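Local atomic coordinates of magnetosome membrane protein MamB, putative Co/Zn/Cd cation transporter. Cation diffusion facilitator family (Desulfamplus magnetovallimortis, PDB entry 6QFJ), a protein that probably transports divalent metal cations across the magnetosome membrane as a cation diffusion facilitator, of which this chain is the C-terminal domain. Residues 11-14 against 15-19; 59-62 against 63-67. All blocks are in the same frame, centred on the assembly; numbering follows the deposited sequence.

In the fold
Both contacts are local, and they follow one another along the chain without nesting or crossing. Interaction 1 comes first, where helix 2-15 ends and residues 15-19 turn toward strand 22-31. The chain then runs through the hairpin of strands 22-31 and 34-43 before entering helix 49-66, whose last turns make interaction 2 ahead of strand 71-79. Their centres lie about 12 Å apart, and they meet directly between the two helices: Val-13 packs on Ile-62 and Ile-66, while Leu-14 and Thr-17 also touch Ile-62. The end of the first helix and its exit turn are thus tied to the last turns of the second beside the three-stranded sheet.

Interaction 1 (11-14 against 15-19); sequences ANVL and EKTPS
The backbone O of Val-13 is gripped by two donors from opposite faces of its carbonyl plane: the hydroxyl of Thr-17, with OG1 2.7 Å from Val-13 O, and the backbone N of Lys-16, 2.9 Å from the same oxygen. The site is the C-terminal end of helix 2-15 in the C-terminal domain of this CDF protein, where the i to i+4 pattern gives way to tighter turns. Glu-15 N still makes the regular helical bond to Ala-11 O, at 3.0 Å, but Lys-16 N and Thr-17 N turn back only three residues, the latter reaching Leu-14 O at 3.0 Å with a nearly straight N-H...O angle of 162°. With OG1 beside its own backbone N (chi1 -60°), Thr-17 directs the hydroxyl back over the last helical turn. A valine here would remove that donor and probably leave Val-13 O with the bent Lys-16 bond alone among these contacts, making the turn less firmly fixed. Beyond the turn, Ser-19 OG bonds to Glu-58 OE1 on helix 49-66. The Lys-16 chain, bent at chi3 and chi4, folds back alongside the helix, bringing its CE to 3.5 Å from Asn-12 O.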
# COMPACT_ATOMS: atom_id res chain seq x y z
N ALA A 11 0.95 2.32 7.20
CA ALA A 11 2.29 1.75 7.31
C ALA A 11 2.37 0.73 8.39
O ALA A 11 2.98 -0.30 8.18
CB ALA A 11 3.35 2.84 7.57
N ASN A 12 1.70 0.97 9.52
CA ASN A 12 1.74 0.01 10.61
C ASN A 12 1.13 -1.30 10.15
O ASN A 12 1.66 -2.36 10.41
CB ASN A 12 0.96 0.50 11.85
CG ASN A 12 1.74 1.50 12.68
OD1 ASN A 12 2.92 1.57 12.53
ND2 ASN A 12 1.08 2.33 13.51
N VAL A 13 0.04 -1.24 9.39
CA VAL A 13 -0.59 -2.48 8.94
C VAL A 13 0.26 -3.21 7.96
O VAL A 13 0.50 -4.45 8.05
CB VAL A 13 -1.99 -2.25 8.41
CG1 VAL A 13 -2.59 -3.58 7.90
CG2 VAL A 13 -2.87 -1.67 9.52
N LEU A 14 0.74 -2.47 6.97
CA LEU A 14 1.46 -3.05 5.84
C LEU A 14 2.74 -3.73 6.34
O LEU A 14 3.07 -4.82 5.88
CB LEU A 14 1.84 -2.00 4.79
CG LEU A 14 0.67 -1.39 4.04
CD1 LEU A 14 1.12 -0.36 3.02
CD2 LEU A 14 -0.17 -2.41 3.33
N GLU A 15 3.39 -3.14 7.33
CA GLU A 15 4.56 -3.73 7.94
C GLU A 15 4.31 -5.11 8.52
O GLU A 15 5.25 -5.91 8.68
CB GLU A 15 5.16 -2.82 9.06
CG GLU A 15 6.56 -2.34 8.80
CD GLU A 15 6.71 -1.52 7.51
OE1 GLU A 15 7.39 -2.00 6.54
OE2 GLU A 15 6.15 -0.39 7.54
N LYS A 16 3.10 -5.36 8.95
CA LYS A 16 2.76 -6.59 9.61
C LYS A 16 1.98 -7.49 8.67
O LYS A 16 1.47 -8.51 9.08
CB LYS A 16 1.90 -6.31 10.84
CG LYS A 16 2.51 -5.40 11.87
CD LYS A 16 1.65 -5.38 13.12
CE LYS A 16 1.04 -4.03 13.39
NZ LYS A 16 2.02 -3.07 13.99
N THR A 17 1.90 -7.14 7.38
CA THR A 17 1.14 -7.95 6.44
C THR A 17 2.13 -8.93 5.81
O THR A 17 3.06 -8.52 5.08
CB THR A 17 0.45 -7.03 5.46
OG1 THR A 17 -0.41 -6.18 6.22
CG2 THR A 17 -0.45 -7.80 4.45
N PRO A 18 1.95 -10.25 6.08
CA PRO A 18 2.98 -11.19 5.64
C PRO A 18 3.24 -11.30 4.11
O PRO A 18 4.35 -11.67 3.72
CB PRO A 18 2.54 -12.53 6.20
CG PRO A 18 1.08 -12.38 6.47
CD PRO A 18 0.85 -10.91 6.81
N SER A 19 2.28 -10.98 3.27
CA SER A 19 2.53 -11.07 1.82
C SER A 19 3.45 -9.96 1.23
O SER A 19 3.87 -10.01 0.06
CB SER A 19 1.18 -11.08 1.09
OG SER A 19 0.48 -9.88 1.31

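Interaction 2 (59-62 against 63-67); sequences VNQI and IKEIV
Gln-61 and Glu-65 both hold CG anti to the backbone N (chi1 -176° and -179°), which sends their chains out from the helix side by side in the same direction. Gln-61 then bends at chi2 whereas Glu-65 stays extended, and the amide comes up to the carboxylate: Gln-61 NE2 donates to Glu-65 OE1 at 3.0 Å. The acceptor uses its anti lone pair, away from the other oxygen, and lies almost in the amide plane. The carboxylate plane is turned 64° from that of the amide, and a single N-H and a single oxygen join the groups. The bond spans one turn on the exposed side of the helix.

This turn lies near the end of helix 49-66, the helix of the beta-alpha-beta unit that links strands 34-43 and 71-79. Four successive i to i+4 backbone bonds run through it, from Ile-63 N to Val-59 O through Ile-66 N to Ile-62 O, the last 2.9 Å long. On the buried side, Val-59 CG1 meets Ile-63 CD1 at 4.2 Å; these two side chains also rest on the sheet, at Leu-41 and Val-75 for Val-59 and at Phe-37, Ile-39 and Val-73 for Ile-63. Ile-62 and Ile-66 lie side by side, with Ile-62 CG2 4.2 Å from Ile-66 CD1, and both face helix 2-15. Lys-64 takes another course: bent at chi2, its chain passes across the amide of Asn-60, with CE 3.9 Å from Asn-60 OD1, and carries NZ on to a hydrogen bond with Ser-71 OG at the start of strand 71-79. Closer to the backbone, Lys-64 CG sits 3.1 Å from Asn-60 O.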
# COMPACT_ATOMS: atom_id res chain seq x y z
N VAL A 59 -4.09 -4.68 -0.26
CA VAL A 59 -3.70 -3.31 0.08
C VAL A 59 -4.83 -2.31 -0.02
O VAL A 59 -5.04 -1.41 0.82
CB VAL A 59 -2.55 -2.79 -0.80
CG1 VAL A 59 -2.31 -1.31 -0.59
CG2 VAL A 59 -1.35 -3.57 -0.48
N ASN A 60 -5.62 -2.49 -1.04
CA ASN A 60 -6.77 -1.65 -1.27
C ASN A 60 -7.79 -1.80 -0.12
O ASN A 60 -8.33 -0.81 0.37
CB ASN A 60 -7.45 -2.11 -2.57
CG ASN A 60 -8.57 -1.18 -3.00
OD1 ASN A 60 -9.74 -1.53 -2.90
ND2 ASN A 60 -8.22 -0.04 -3.54
N GLN A 61 -8.02 -3.03 0.32
CA GLN A 61 -8.92 -3.31 1.43
C GLN A 61 -8.43 -2.60 2.68
O GLN A 61 -9.19 -1.95 3.40
CB GLN A 61 -8.93 -4.85 1.62
CG GLN A 61 -9.91 -5.35 2.70
CD GLN A 61 -9.50 -5.10 4.11
OE1 GLN A 61 -8.35 -5.30 4.50
NE2 GLN A 61 -10.46 -4.63 4.94
N ILE A 62 -7.15 -2.68 2.93
CA ILE A 62 -6.59 -1.99 4.13
C ILE A 62 -6.86 -0.53 4.13
O ILE A 62 -7.39 0.03 5.10
CB ILE A 62 -5.08 -2.29 4.25
CG1 ILE A 62 -4.89 -3.75 4.53
CG2 ILE A 62 -4.46 -1.42 5.32
CD1 ILE A 62 -3.48 -4.27 4.37
N ILE A 63 -6.59 0.11 2.99
CA ILE A 63 -6.83 1.54 2.92
C ILE A 63 -8.28 1.90 3.09
O ILE A 63 -8.62 2.80 3.90
CB ILE A 63 -6.22 2.14 1.66
CG1 ILE A 63 -4.74 2.04 1.81
CG2 ILE A 63 -6.65 3.62 1.52
CD1 ILE A 63 -4.00 2.40 0.58
N LYS A 64 -9.15 1.22 2.36
CA LYS A 64 -10.57 1.48 2.48
C LYS A 64 -11.09 1.30 3.91
O LYS A 64 -11.99 2.01 4.36
CB LYS A 64 -11.36 0.52 1.59
CG LYS A 64 -11.03 0.59 0.14
CD LYS A 64 -11.20 1.98 -0.36
CE LYS A 64 -11.24 1.95 -1.87
NZ LYS A 64 -11.19 3.34 -2.39
N GLU A 65 -10.54 0.34 4.63
CA GLU A 65 -10.95 0.16 5.98
C GLU A 65 -10.44 1.26 6.89
O GLU A 65 -11.15 1.73 7.78
CB GLU A 65 -10.52 -1.19 6.56
CG GLU A 65 -11.00 -1.37 8.02
CD GLU A 65 -10.68 -2.77 8.58
OE1 GLU A 65 -10.52 -3.71 7.79
OE2 GLU A 65 -10.65 -2.94 9.84
N ILE A 66 -9.20 1.67 6.72
CA ILE A 66 -8.63 2.70 7.62
C ILE A 66 -9.12 4.11 7.37
O ILE A 66 -9.37 4.85 8.30
CB ILE A 66 -7.10 2.65 7.54
CG1 ILE A 66 -6.67 1.33 8.10
CG2 ILE A 66 -6.45 3.82 8.29
CD1 ILE A 66 -5.23 1.24 8.44
N VAL A 67 -9.25 4.49 6.12
CA VAL A 67 -9.68 5.83 5.74
C VAL A 67 -11.19 5.89 5.58
O VAL A 67 -11.76 5.23 4.70
CB VAL A 67 -8.97 6.19 4.39
CG1 VAL A 67 -9.29 7.57 3.98
CG2 VAL A 67 -7.47 6.00 4.48